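Local coordinates for protein PrgB (Enterococcus faecalis, PDB 6EVU) that promotes cell aggregation, biofilm formation and conjugation by binding and compacting DNA, the chain here being its adhesin domain, at residues R124-K128 against F177-S181; S35-T41 against G116-S120; I155-T161 against S298-F304; V22-K28 against A310-P315; K183-P187 against A276-I280. All blocks are in the same frame, centred on the assembly; numbering follows the deposited sequence.

Contact 1. Residues R124-K128 against F177-S181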
# COMPACT_ATOMS: atom_id res chain seq x y z
N ARG A 124 -12.83 -13.94 17.35
CA ARG A 124 -12.51 -12.90 18.34
C ARG A 124 -12.71 -11.55 17.69
O ARG A 124 -12.16 -11.30 16.62
CB ARG A 124 -11.08 -13.02 18.85
CG ARG A 124 -10.84 -14.37 19.47
CD ARG A 124 -9.35 -14.72 19.42
NE ARG A 124 -8.53 -13.74 20.13
CZ ARG A 124 -7.21 -13.83 20.22
NH1 ARG A 124 -6.60 -14.86 19.64
NH2 ARG A 124 -6.50 -12.90 20.86
N LYS A 125 -13.56 -10.71 18.30
CA LYS A 125 -13.88 -9.42 17.71
C LYS A 125 -12.74 -8.44 17.86
O LYS A 125 -12.19 -8.27 18.95
CB LYS A 125 -15.14 -8.86 18.39
CG LYS A 125 -15.54 -7.47 17.84
CD LYS A 125 -17.08 -7.34 17.98
CE LYS A 125 -17.53 -5.89 18.12
NZ LYS A 125 -18.99 -5.69 17.87
N ILE A 126 -12.37 -7.79 16.74
CA ILE A 126 -11.37 -6.74 16.70
C ILE A 126 -12.11 -5.42 16.55
O ILE A 126 -12.75 -5.17 15.52
CB ILE A 126 -10.38 -6.95 15.55
CG1 ILE A 126 -9.53 -8.18 15.88
CG2 ILE A 126 -9.52 -5.64 15.28
CD1 ILE A 126 -8.81 -8.77 14.71
N THR A 127 -12.01 -4.57 17.56
CA THR A 127 -12.76 -3.33 17.59
C THR A 127 -11.91 -2.10 17.33
O THR A 127 -12.48 -1.02 17.10
CB THR A 127 -13.43 -3.16 18.96
OG1 THR A 127 -12.43 -3.19 19.97
CG2 THR A 127 -14.36 -4.29 19.26
N LYS A 128 -10.59 -2.22 17.39
CA LYS A 128 -9.69 -1.08 17.26
C LYS A 128 -8.44 -1.57 16.54
O LYS A 128 -8.08 -2.75 16.66
CB LYS A 128 -9.35 -0.54 18.68
CG LYS A 128 -8.14 0.41 18.81
CD LYS A 128 -8.02 0.98 20.23
CE LYS A 128 -6.60 0.92 20.81
NZ LYS A 128 -6.44 1.80 22.01
N PHE A 177 -3.86 -5.10 15.80
CA PHE A 177 -5.31 -5.25 15.97
C PHE A 177 -5.59 -5.45 17.44
O PHE A 177 -4.84 -6.15 18.11
CB PHE A 177 -5.82 -6.47 15.21
CG PHE A 177 -5.51 -6.46 13.77
CD1 PHE A 177 -6.10 -5.55 12.91
CD2 PHE A 177 -4.62 -7.39 13.26
CE1 PHE A 177 -5.82 -5.59 11.56
CE2 PHE A 177 -4.28 -7.39 11.93
CZ PHE A 177 -4.88 -6.51 11.07
N PHE A 178 -6.71 -4.88 17.93
CA PHE A 178 -7.06 -5.01 19.35
C PHE A 178 -8.46 -5.54 19.53
O PHE A 178 -9.40 -5.15 18.82
CB PHE A 178 -6.93 -3.65 20.05
CG PHE A 178 -5.53 -3.09 20.03
CD1 PHE A 178 -5.12 -2.26 19.00
CD2 PHE A 178 -4.64 -3.40 21.04
CE1 PHE A 178 -3.79 -1.74 18.99
CE2 PHE A 178 -3.35 -2.93 21.03
CZ PHE A 178 -2.93 -2.05 20.00
N ASP A 179 -8.59 -6.43 20.51
CA ASP A 179 -9.90 -6.97 20.89
C ASP A 179 -10.62 -5.97 21.79
O ASP A 179 -10.11 -4.89 22.11
CB ASP A 179 -9.74 -8.36 21.50
CG ASP A 179 -9.17 -8.36 22.93
OD1 ASP A 179 -9.26 -7.36 23.66
OD2 ASP A 179 -8.66 -9.44 23.33
N ALA A 180 -11.88 -6.29 22.12
CA ALA A 180 -12.74 -5.36 22.85
C ALA A 180 -12.16 -4.99 24.20
O ALA A 180 -12.37 -3.87 24.68
CB ALA A 180 -14.13 -5.99 23.04
N SER A 181 -11.45 -5.92 24.81
CA SER A 181 -10.82 -5.69 26.10
C SER A 181 -9.53 -4.88 25.99
O SER A 181 -8.90 -4.60 27.02
CB SER A 181 -10.50 -7.02 26.78
OG SER A 181 -9.28 -7.51 26.24
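This is an antiparallel strand pairing with a classic beta bulge, where inner strands 124-137 and 169-179 of the nine-stranded sheet meet at their ends. Thr127 and Lys128 both lie opposite Phe178: Thr127 N donates to Phe178 O (3.0 Å), Lys128 N reaches the same oxygen only weakly (3.5 Å), and Phe178 N returns a bond to Lys128 O (2.8 Å). The axes of the two short strand segments lie 114° apart, far from an ideal antiparallel 180°, and Asp179 CA approaches Lys125 O at 3.3 Å. On one face the Lys128 chain lies over the Phe178 ring, CE 4.3 Å from the ring centroid in a CH-pi contact. Ile126 CG2 meets Phe177 CB at 3.8 Å, and both side chains also touch Leu30 of strand 30-31. Asp179 OD1 takes the hydroxyl of Ser181 (OG to OD1, 2.6 Å) and the amide of Lys183, tying up the turn. Backbone bonds therefore set the register, while apolar contact centres on Ile126 and the lysine contributes chiefly its methylenes.

Contact 2. Residues S35-T41 against G116-S120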
# COMPACT_ATOMS: atom_id res chain seq x y z
N SER A 35 -16.75 -5.57 5.36
CA SER A 35 -17.70 -6.02 6.35
C SER A 35 -17.41 -5.54 7.77
O SER A 35 -18.27 -5.70 8.66
CB SER A 35 -17.80 -7.56 6.31
OG SER A 35 -16.67 -8.17 6.88
N VAL A 36 -16.20 -5.03 8.04
CA VAL A 36 -15.81 -4.69 9.41
C VAL A 36 -16.02 -3.21 9.72
O VAL A 36 -15.86 -2.79 10.88
CB VAL A 36 -14.35 -5.11 9.67
CG1 VAL A 36 -14.01 -6.53 9.10
CG2 VAL A 36 -13.35 -4.05 9.17
N VAL A 37 -16.43 -2.42 8.74
CA VAL A 37 -16.67 -1.00 8.92
C VAL A 37 -18.08 -0.80 9.44
O VAL A 37 -19.03 -1.42 8.95
CB VAL A 37 -16.42 -0.26 7.59
CG1 VAL A 37 -16.58 1.27 7.73
CG2 VAL A 37 -15.04 -0.64 7.02
N THR A 38 -18.21 -0.02 10.51
CA THR A 38 -19.50 0.24 11.13
C THR A 38 -19.82 1.73 11.09
O THR A 38 -19.00 2.55 10.68
CB THR A 38 -19.56 -0.21 12.60
OG1 THR A 38 -18.94 0.78 13.43
CG2 THR A 38 -18.90 -1.54 12.79
N LYS A 39 -21.07 2.05 11.51
CA LYS A 39 -21.50 3.45 11.59
C LYS A 39 -20.59 4.27 12.47
O LYS A 39 -20.48 5.48 12.28
CB LYS A 39 -22.96 3.52 12.12
CG LYS A 39 -23.14 2.85 13.50
CD LYS A 39 -24.38 3.34 14.33
CE LYS A 39 -25.01 2.14 15.05
NZ LYS A 39 -25.60 2.38 16.41
N ASP A 40 -19.86 3.62 13.39
CA ASP A 40 -18.98 4.30 14.33
C ASP A 40 -17.50 4.22 13.94
O ASP A 40 -16.65 4.73 14.68
CB ASP A 40 -19.17 3.70 15.72
CG ASP A 40 -20.61 3.87 16.21
OD1 ASP A 40 -21.09 5.03 16.27
OD2 ASP A 40 -21.26 2.85 16.50
N THR A 41 -17.16 3.56 12.82
CA THR A 41 -15.76 3.45 12.45
C THR A 41 -15.20 4.83 12.11
O THR A 41 -15.82 5.61 11.38
CB THR A 41 -15.58 2.54 11.23
OG1 THR A 41 -16.04 1.22 11.54
CG2 THR A 41 -14.06 2.45 10.82
N GLY A 116 -14.13 1.72 16.72
CA GLY A 116 -15.44 1.38 16.20
C GLY A 116 -15.45 0.35 15.10
O GLY A 116 -16.30 0.42 14.22
N LEU A 117 -14.52 -0.61 15.13
CA LEU A 117 -14.47 -1.65 14.11
C LEU A 117 -15.27 -2.88 14.51
O LEU A 117 -15.54 -3.14 15.69
CB LEU A 117 -13.03 -2.11 13.89
CG LEU A 117 -12.02 -1.02 13.58
CD1 LEU A 117 -10.59 -1.63 13.51
CD2 LEU A 117 -12.40 -0.34 12.31
N ASN A 118 -15.59 -3.70 13.51
CA ASN A 118 -16.18 -5.01 13.78
C ASN A 118 -15.46 -6.07 12.97
O ASN A 118 -16.04 -6.83 12.19
CB ASN A 118 -17.69 -4.96 13.53
CG ASN A 118 -18.36 -6.26 13.89
OD1 ASN A 118 -18.04 -6.85 14.92
ND2 ASN A 118 -19.33 -6.68 13.10
N ALA A 119 -14.14 -6.09 13.11
CA ALA A 119 -13.27 -7.07 12.49
C ALA A 119 -13.21 -8.31 13.38
O ALA A 119 -13.84 -8.37 14.44
CB ALA A 119 -11.90 -6.45 12.25
N SER A 120 -12.49 -9.33 12.92
CA SER A 120 -12.44 -10.56 13.71
C SER A 120 -11.24 -11.40 13.34
O SER A 120 -10.66 -11.27 12.27
CB SER A 120 -13.69 -11.43 13.56
OG SER A 120 -13.97 -11.74 12.19
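Val36, Gly116 and Asn118 give up the most surface here. Val36 closes a short 3-10 segment, and its carbonyl receives the amide of Asn118 (N to O, 2.8 Å); in the other direction Val36 CA comes to 3.5 Å from Asn118 O, so the two backbones run close at this point. The valine side chain lies against Ala119, with CG1 3.5 Å from Ala119 CA and 3.8 Å from Ala119 CB, and it also touches Val31. Here the loop between strands 30-31 and 42-47 is pinned to the connection between strands 110-115 and 119-121 of the large sheet. Gly116 serves the other end of the loop. Its carbonyl oxygen collects two hydroxyls, Thr38 OG1 and Thr41 OG1, each 2.8 Å from Gly116 O. Those threonines bracket a type I beta turn, closed by Thr41 N to Thr38 O at 3.0 Å, and Thr38 also makes an ST turn by accepting Asp40 N on OG1 (3.0 Å). Thr38 N in turn donates to Thr41 OG1 (2.7 Å). A glycine suits position 116 twice over: phi is positive, and a beta carbon would clash with Asp40 O. Thr41 CG2 packs on Leu117 CD2 at 3.6 Å. Asn118 lays its CB 3.7 Å from Thr38 CG2, while its OD1 takes a weak hydrogen bond from Lys125 NZ on strand 124-137.

Contact 3. Residues I155-T161 against S298-F304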
# COMPACT_ATOMS: atom_id res chain seq x y z
N ILE A 155 -9.99 1.80 2.94
CA ILE A 155 -9.38 2.68 1.94
C ILE A 155 -7.94 3.03 2.34
O ILE A 155 -7.03 3.06 1.49
CB ILE A 155 -10.27 3.93 1.82
CG1 ILE A 155 -11.62 3.58 1.18
CG2 ILE A 155 -9.57 5.08 1.03
CD1 ILE A 155 -12.61 4.73 1.16
N THR A 156 -7.74 3.23 3.63
CA THR A 156 -6.42 3.30 4.28
C THR A 156 -5.61 4.59 4.02
O THR A 156 -5.72 5.52 4.80
CB THR A 156 -5.60 2.04 3.89
OG1 THR A 156 -6.55 0.92 3.80
CG2 THR A 156 -4.55 1.66 4.94
N ALA A 157 -4.78 4.63 3.00
CA ALA A 157 -3.81 5.72 2.89
C ALA A 157 -3.57 6.10 1.44
O ALA A 157 -3.47 5.24 0.57
CB ALA A 157 -2.47 5.34 3.50
N PHE A 158 -3.35 7.39 1.20
CA PHE A 158 -2.78 7.89 -0.05
C PHE A 158 -1.49 8.58 0.30
O PHE A 158 -1.48 9.39 1.22
CB PHE A 158 -3.74 8.87 -0.74
CG PHE A 158 -5.05 8.25 -1.20
CD1 PHE A 158 -6.04 8.00 -0.27
CD2 PHE A 158 -5.29 7.95 -2.56
CE1 PHE A 158 -7.31 7.44 -0.69
CE2 PHE A 158 -6.53 7.36 -2.97
CZ PHE A 158 -7.50 7.12 -2.04
N ILE A 159 -0.40 8.23 -0.39
CA ILE A 159 0.92 8.74 0.02
C ILE A 159 1.65 9.25 -1.21
O ILE A 159 1.69 8.58 -2.26
CB ILE A 159 1.72 7.64 0.77
CG1 ILE A 159 1.04 7.39 2.17
CG2 ILE A 159 3.26 8.01 0.93
CD1 ILE A 159 1.57 6.28 2.96
N GLY A 160 2.34 10.39 -1.07
CA GLY A 160 3.09 10.84 -2.23
C GLY A 160 3.85 12.12 -1.93
O GLY A 160 3.67 12.74 -0.87
N THR A 161 4.67 12.53 -2.90
CA THR A 161 5.42 13.78 -2.80
C THR A 161 5.90 14.16 -4.21
O THR A 161 5.63 13.47 -5.18
CB THR A 161 6.58 13.66 -1.80
OG1 THR A 161 7.14 14.99 -1.59
CG2 THR A 161 7.69 12.78 -2.37
N SER A 298 5.19 9.32 -8.23
CA SER A 298 5.51 9.54 -6.83
C SER A 298 4.29 9.76 -5.93
O SER A 298 4.45 10.28 -4.81
CB SER A 298 6.51 10.75 -6.67
OG SER A 298 6.06 11.90 -7.42
N ALA A 299 3.09 9.36 -6.34
CA ALA A 299 1.99 9.31 -5.39
C ALA A 299 1.15 8.07 -5.68
O ALA A 299 0.91 7.73 -6.83
CB ALA A 299 1.08 10.54 -5.52
N GLN A 300 0.68 7.43 -4.59
CA GLN A 300 -0.03 6.16 -4.79
C GLN A 300 -1.15 6.04 -3.76
O GLN A 300 -1.17 6.70 -2.72
CB GLN A 300 0.95 4.97 -4.65
CG GLN A 300 1.36 4.75 -3.19
CD GLN A 300 2.56 3.81 -3.07
OE1 GLN A 300 3.61 4.16 -2.56
NE2 GLN A 300 2.38 2.59 -3.54
N TRP A 301 -2.07 5.11 -4.07
CA TRP A 301 -3.10 4.70 -3.12
C TRP A 301 -2.73 3.32 -2.64
O TRP A 301 -2.54 2.43 -3.47
CB TRP A 301 -4.45 4.69 -3.84
CG TRP A 301 -5.58 4.11 -3.01
CD1 TRP A 301 -5.66 4.10 -1.66
CD2 TRP A 301 -6.78 3.46 -3.49
NE1 TRP A 301 -6.81 3.47 -1.23
CE2 TRP A 301 -7.51 3.07 -2.34
CE3 TRP A 301 -7.27 3.13 -4.77
CZ2 TRP A 301 -8.74 2.38 -2.46
CZ3 TRP A 301 -8.50 2.48 -4.87
CH2 TRP A 301 -9.19 2.09 -3.72
N PHE A 302 -2.62 3.14 -1.33
CA PHE A 302 -2.37 1.81 -0.75
C PHE A 302 -3.57 1.47 0.13
O PHE A 302 -3.75 2.04 1.19
CB PHE A 302 -1.08 1.72 0.08
CG PHE A 302 -0.84 0.30 0.51
CD1 PHE A 302 -0.32 -0.61 -0.43
CD2 PHE A 302 -1.31 -0.15 1.70
CE1 PHE A 302 -0.14 -1.94 -0.11
CE2 PHE A 302 -1.17 -1.54 2.05
CZ PHE A 302 -0.59 -2.41 1.14
N ALA A 303 -4.35 0.48 -0.30
CA ALA A 303 -5.48 -0.01 0.47
C ALA A 303 -5.10 -1.30 1.17
O ALA A 303 -4.45 -2.17 0.56
CB ALA A 303 -6.67 -0.27 -0.45
N PHE A 304 -5.52 -1.44 2.42
CA PHE A 304 -5.27 -2.63 3.23
C PHE A 304 -6.56 -3.40 3.44
O PHE A 304 -7.53 -2.85 3.94
CB PHE A 304 -4.71 -2.28 4.60
CG PHE A 304 -4.49 -3.47 5.44
CD1 PHE A 304 -3.35 -4.24 5.27
CD2 PHE A 304 -5.46 -3.88 6.41
CE1 PHE A 304 -3.13 -5.40 6.06
CE2 PHE A 304 -5.21 -5.03 7.23
CZ PHE A 304 -4.08 -5.79 7.04
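Trp301 lies across Phe158, the five-membered ring and the phenyl ring forming an offset stack with centroids 4.1 Å apart and planes at 10°. They form a non-hydrogen-bonded pair of antiparallel strands 157-160 and 299-302, the latter the edge strand of a curled six-stranded sheet. Trp301 NE1 also bonds Ile155 O at 2.8 Å. Hydrogen-bonded pairs flank the stack: Ile159 N to Gln300 O (2.9 Å), Gln300 N to Ile159 O (2.8 Å), Phe302 N to Ala157 O (3.0 Å) and, weakly, Ala157 N to Phe302 O (3.3 Å). Gly160 CA sits 3.7 Å from Ala299 CA, where a beta carbon would clash. Ser298 OG to Thr161 O (2.8 Å) and Phe304 N to Thr156 OG1 (2.9 Å) fasten the ends; the Thr156 hydroxyl also bonds Pro153 O. Opposite the stack, Ile159, Gln300 and Phe302 pack on Phe284 of strand 280-287. Trp301 N bonds Tris, probably from the crystallisation liquor. Backbone bonds thus fix the register; aromatic rings let one face stack and the other pack, through Phe302, on the second sheet.

Contact 4. Residues V22-K28 against A310-P315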
# COMPACT_ATOMS: atom_id res chain seq x y z
N VAL A 22 1.94 -27.07 -7.48
CA VAL A 22 1.88 -27.14 -6.02
C VAL A 22 1.19 -25.89 -5.50
O VAL A 22 1.45 -24.78 -5.96
CB VAL A 22 3.27 -27.31 -5.39
CG1 VAL A 22 3.87 -28.66 -5.68
CG2 VAL A 22 4.20 -26.14 -5.78
N ASN A 23 0.27 -26.09 -4.56
CA ASN A 23 -0.55 -25.00 -4.06
C ASN A 23 -1.10 -25.41 -2.70
O ASN A 23 -1.40 -26.58 -2.46
CB ASN A 23 -1.67 -24.64 -5.02
CG ASN A 23 -2.81 -25.58 -4.92
OD1 ASN A 23 -3.77 -25.34 -4.19
ND2 ASN A 23 -2.71 -26.71 -5.64
N GLU A 24 -1.19 -24.43 -1.81
CA GLU A 24 -1.76 -24.63 -0.49
C GLU A 24 -2.85 -23.59 -0.30
O GLU A 24 -2.66 -22.42 -0.63
CB GLU A 24 -0.71 -24.52 0.62
CG GLU A 24 0.26 -23.38 0.43
CD GLU A 24 1.22 -23.22 1.60
OE1 GLU A 24 1.45 -24.23 2.31
OE2 GLU A 24 1.73 -22.09 1.82
N ALA A 25 -3.98 -24.03 0.22
CA ALA A 25 -5.08 -23.12 0.47
C ALA A 25 -4.67 -22.05 1.47
O ALA A 25 -3.84 -22.25 2.36
CB ALA A 25 -6.30 -23.90 0.97
N ILE A 26 -5.19 -20.85 1.27
CA ILE A 26 -4.97 -19.77 2.23
C ILE A 26 -6.16 -19.76 3.17
O ILE A 26 -7.29 -19.55 2.73
CB ILE A 26 -4.84 -18.43 1.52
CG1 ILE A 26 -3.82 -18.53 0.40
CG2 ILE A 26 -4.44 -17.38 2.54
CD1 ILE A 26 -4.19 -17.64 -0.77
N SER A 27 -5.92 -19.98 4.45
CA SER A 27 -7.01 -19.81 5.41
C SER A 27 -7.29 -18.32 5.64
O SER A 27 -6.37 -17.52 5.86
CB SER A 27 -6.68 -20.53 6.73
OG SER A 27 -5.60 -19.92 7.42
N LYS A 28 -8.57 -17.94 5.55
CA LYS A 28 -8.97 -16.56 5.81
C LYS A 28 -9.47 -16.41 7.26
O LYS A 28 -10.61 -16.08 7.54
CB LYS A 28 -10.01 -16.10 4.80
CG LYS A 28 -10.03 -16.90 3.48
CD LYS A 28 -9.05 -16.40 2.39
CE LYS A 28 -9.46 -16.91 0.99
NZ LYS A 28 -8.83 -16.17 -0.16
N ALA A 310 -6.71 -14.34 -4.61
CA ALA A 310 -6.46 -15.75 -4.85
C ALA A 310 -7.09 -16.58 -3.72
O ALA A 310 -7.58 -16.05 -2.73
CB ALA A 310 -4.96 -16.04 -4.98
N GLN A 311 -7.07 -17.90 -3.90
CA GLN A 311 -7.51 -18.82 -2.86
C GLN A 311 -6.38 -19.71 -2.37
O GLN A 311 -6.53 -20.36 -1.33
CB GLN A 311 -8.65 -19.72 -3.36
CG GLN A 311 -9.62 -19.02 -4.29
CD GLN A 311 -10.95 -18.70 -3.62
OE1 GLN A 311 -10.98 -18.08 -2.55
NE2 GLN A 311 -12.06 -19.13 -4.24
N SER A 312 -5.28 -19.78 -3.11
CA SER A 312 -4.18 -20.65 -2.78
C SER A 312 -2.93 -19.96 -3.29
O SER A 312 -3.02 -18.98 -4.03
CB SER A 312 -4.36 -22.06 -3.37
OG SER A 312 -4.44 -22.05 -4.78
N VAL A 313 -1.78 -20.44 -2.85
CA VAL A 313 -0.50 -19.82 -3.19
C VAL A 313 0.48 -20.96 -3.32
O VAL A 313 0.25 -22.05 -2.83
CB VAL A 313 0.02 -18.82 -2.13
CG1 VAL A 313 -0.84 -17.61 -2.09
CG2 VAL A 313 0.04 -19.50 -0.76
N LYS A 314 1.59 -20.67 -3.96
CA LYS A 314 2.71 -21.59 -3.91
C LYS A 314 3.30 -21.62 -2.51
O LYS A 314 3.61 -20.56 -1.95
CB LYS A 314 3.81 -21.18 -4.87
CG LYS A 314 5.01 -22.11 -4.70
CD LYS A 314 6.06 -21.95 -5.76
CE LYS A 314 6.34 -23.30 -6.36
NZ LYS A 314 7.61 -23.41 -7.13
N PRO A 315 3.44 -22.80 -1.90
CA PRO A 315 4.23 -23.08 -0.70
C PRO A 315 5.73 -23.08 -0.98
O PRO A 315 6.46 -22.46 -0.21
CB PRO A 315 3.75 -24.47 -0.30
CG PRO A 315 3.42 -25.11 -1.62
CD PRO A 315 2.77 -24.01 -2.40
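Two short antiparallel strands, 24-25 and 312-313, pair in a small sheet of their own, joining a segment near the start of the chain to its last modelled residues. Glu24 and Val313 form the hydrogen-bonded pair, Glu24 N to Val313 O at 3.0 Å and Val313 N to Glu24 O at 3.1 Å; Ala25 and Ser312 come next as a non-hydrogen-bonded pair, CA atoms 4.2 Å apart. Ile26 N to Gln311 O (3.0 Å) prolongs the ladder. Taken end to end, the two segments run 124° apart. Ile26 fills the inner side: CD1 lies 3.6 Å from Val313 CG1 and 3.4 Å from Ser312 N, and the side chain also reaches Leu308. Further out, Pro315 CB lies 3.4 Å from Glu24 CD, while Val22 CG2 touches Lys314 CE at 3.6 Å. Lys314 NZ hydrogen-bonds Asn19 OD1, and Lys314 O accepts Lys224 NZ. At the other end Lys28 NZ is 2.9 Å from Ala310 O. With five of the touching residues exposed, the two-stranded sheet rests mainly on three backbone bonds, and apolar contact comes from Ile26 on Val313 and, further out, from Val22 and Pro315.

Contact 5. Residues K183-P187 against A276-I280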
# COMPACT_ATOMS: atom_id res chain seq x y z
N LYS A 183 -6.71 -5.86 24.25
CA LYS A 183 -5.54 -6.72 24.09
C LYS A 183 -5.23 -6.92 22.62
O LYS A 183 -6.12 -7.22 21.82
CB LYS A 183 -5.81 -8.06 24.75
CG LYS A 183 -4.71 -9.08 24.53
CD LYS A 183 -3.35 -8.51 25.04
CE LYS A 183 -2.24 -9.60 25.08
NZ LYS A 183 -1.02 -9.09 25.79
N GLU A 184 -3.95 -6.81 22.27
CA GLU A 184 -3.56 -7.05 20.89
C GLU A 184 -3.94 -8.48 20.48
O GLU A 184 -3.85 -9.42 21.27
CB GLU A 184 -2.06 -6.83 20.71
CG GLU A 184 -1.72 -6.85 19.20
CD GLU A 184 -0.24 -6.56 18.88
OE1 GLU A 184 0.57 -6.41 19.82
OE2 GLU A 184 0.07 -6.58 17.66
N VAL A 185 -4.39 -8.62 19.23
CA VAL A 185 -4.74 -9.92 18.66
C VAL A 185 -3.60 -10.31 17.72
O VAL A 185 -3.32 -9.60 16.74
CB VAL A 185 -6.08 -9.84 17.90
CG1 VAL A 185 -6.41 -11.16 17.21
CG2 VAL A 185 -7.20 -9.42 18.85
N LEU A 186 -2.96 -11.46 18.00
CA LEU A 186 -1.90 -12.08 17.22
C LEU A 186 -2.32 -13.49 16.78
O LEU A 186 -3.20 -14.11 17.42
CB LEU A 186 -0.60 -12.11 18.03
CG LEU A 186 -0.14 -10.67 18.25
CD1 LEU A 186 0.92 -10.61 19.34
CD2 LEU A 186 0.33 -10.00 16.92
N PRO A 187 -1.77 -14.01 15.67
CA PRO A 187 -2.27 -15.28 15.15
C PRO A 187 -1.84 -16.50 15.96
O PRO A 187 -0.75 -16.54 16.56
CB PRO A 187 -1.71 -15.34 13.73
CG PRO A 187 -0.61 -14.36 13.66
CD PRO A 187 -0.94 -13.29 14.67
N ALA A 276 1.42 -13.67 7.72
CA ALA A 276 2.10 -13.24 8.94
C ALA A 276 1.83 -14.24 10.06
O ALA A 276 0.68 -14.40 10.50
CB ALA A 276 1.69 -11.83 9.37
N ASN A 277 2.89 -14.90 10.56
CA ASN A 277 2.79 -15.67 11.80
C ASN A 277 3.07 -14.80 13.02
O ASN A 277 3.70 -15.23 13.98
CB ASN A 277 3.73 -16.88 11.76
CG ASN A 277 3.44 -17.82 10.60
OD1 ASN A 277 2.45 -18.56 10.61
ND2 ASN A 277 4.31 -17.81 9.59
N GLY A 278 2.68 -13.53 12.97
CA GLY A 278 3.01 -12.56 14.00
C GLY A 278 2.36 -11.24 13.58
O GLY A 278 1.51 -11.23 12.70
N ARG A 279 2.77 -10.14 14.23
CA ARG A 279 2.31 -8.81 13.86
C ARG A 279 2.60 -8.51 12.38
O ARG A 279 3.72 -8.75 11.89
CB ARG A 279 3.01 -7.77 14.77
CG ARG A 279 2.39 -6.34 14.65
CD ARG A 279 3.05 -5.37 15.66
NE ARG A 279 2.79 -5.75 17.05
CZ ARG A 279 3.70 -5.82 18.01
NH1 ARG A 279 4.99 -5.58 17.77
NH2 ARG A 279 3.30 -6.15 19.23
N ILE A 280 1.60 -7.99 11.69
CA ILE A 280 1.75 -7.58 10.29
C ILE A 280 2.70 -6.41 10.16
O ILE A 280 2.53 -5.37 10.82
CB ILE A 280 0.38 -7.19 9.70
CG1 ILE A 280 -0.49 -8.45 9.59
CG2 ILE A 280 0.55 -6.49 8.34
CD1 ILE A 280 -1.90 -8.13 9.08
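Glu184 is extended, whereas Arg279 bends near its end. The glutamate is trans at chi1 and chi2, with its carboxylate nearly coplanar with the extended chain (chi3 3°); the arginine is trans at chi1 and chi2, but chi3 (m) with chi4 of 133° turns its NE/NH2 edge toward the carboxylate. The result is a bidentate salt bridge: Arg279 NH2 to Glu184 OE1 at 2.8 Å and Arg279 NE to Glu184 OE2 at 2.9 Å, both nearly straight, with OE1 at the guanidinium edge. Both side chains also brush Lys176 of strand 169-179, which runs between the two segments in the large antiparallel sheet: Val185 pairs with Phe177 and Ile280 with Ile175, so the ion pair spans the middle strand on the surface of the domain. Leu186, in the m,t rotamer, reaches across with CD2 to 3.6 Å from Arg279 N and 4.1 Å from Arg279 CB. Pro187, its ring puckered C-gamma endo, points its CG into the bend of the loop, 3.4 Å from Ala276 O and 3.5 Å from Gly278 N. Gly278 is almost fully stretched (phi -179°, psi -166°) as the loop leads into strand 280-287, and Pro187 also packs on Phe193 and Tyr121.

In the fold
Contact 3 is the buried one, its centre about 6 Å from the centre of the chain, and combines a strand ladder with aromatic stacking. The centres of the others lie about 19 to 23 Å from it: contacts 1 and 2 are partly buried, 4 and 5 at the surface. Contacts 1, 2 and 5 share the nine-stranded sheet, contact 1 touching contact 2 through Ile126 and Ala119 and contact 5 through Phe177 and Val185. Contact 1 uses bulged backbone pairing, contact 2 threonine hydroxyls, contact 5 a salt bridge. Phe304 links contact 3 to that sheet, touching Phe177 and Ile280. Contact 4 touches none of the others; it joins a segment near the start of this chain to its C-terminal residues.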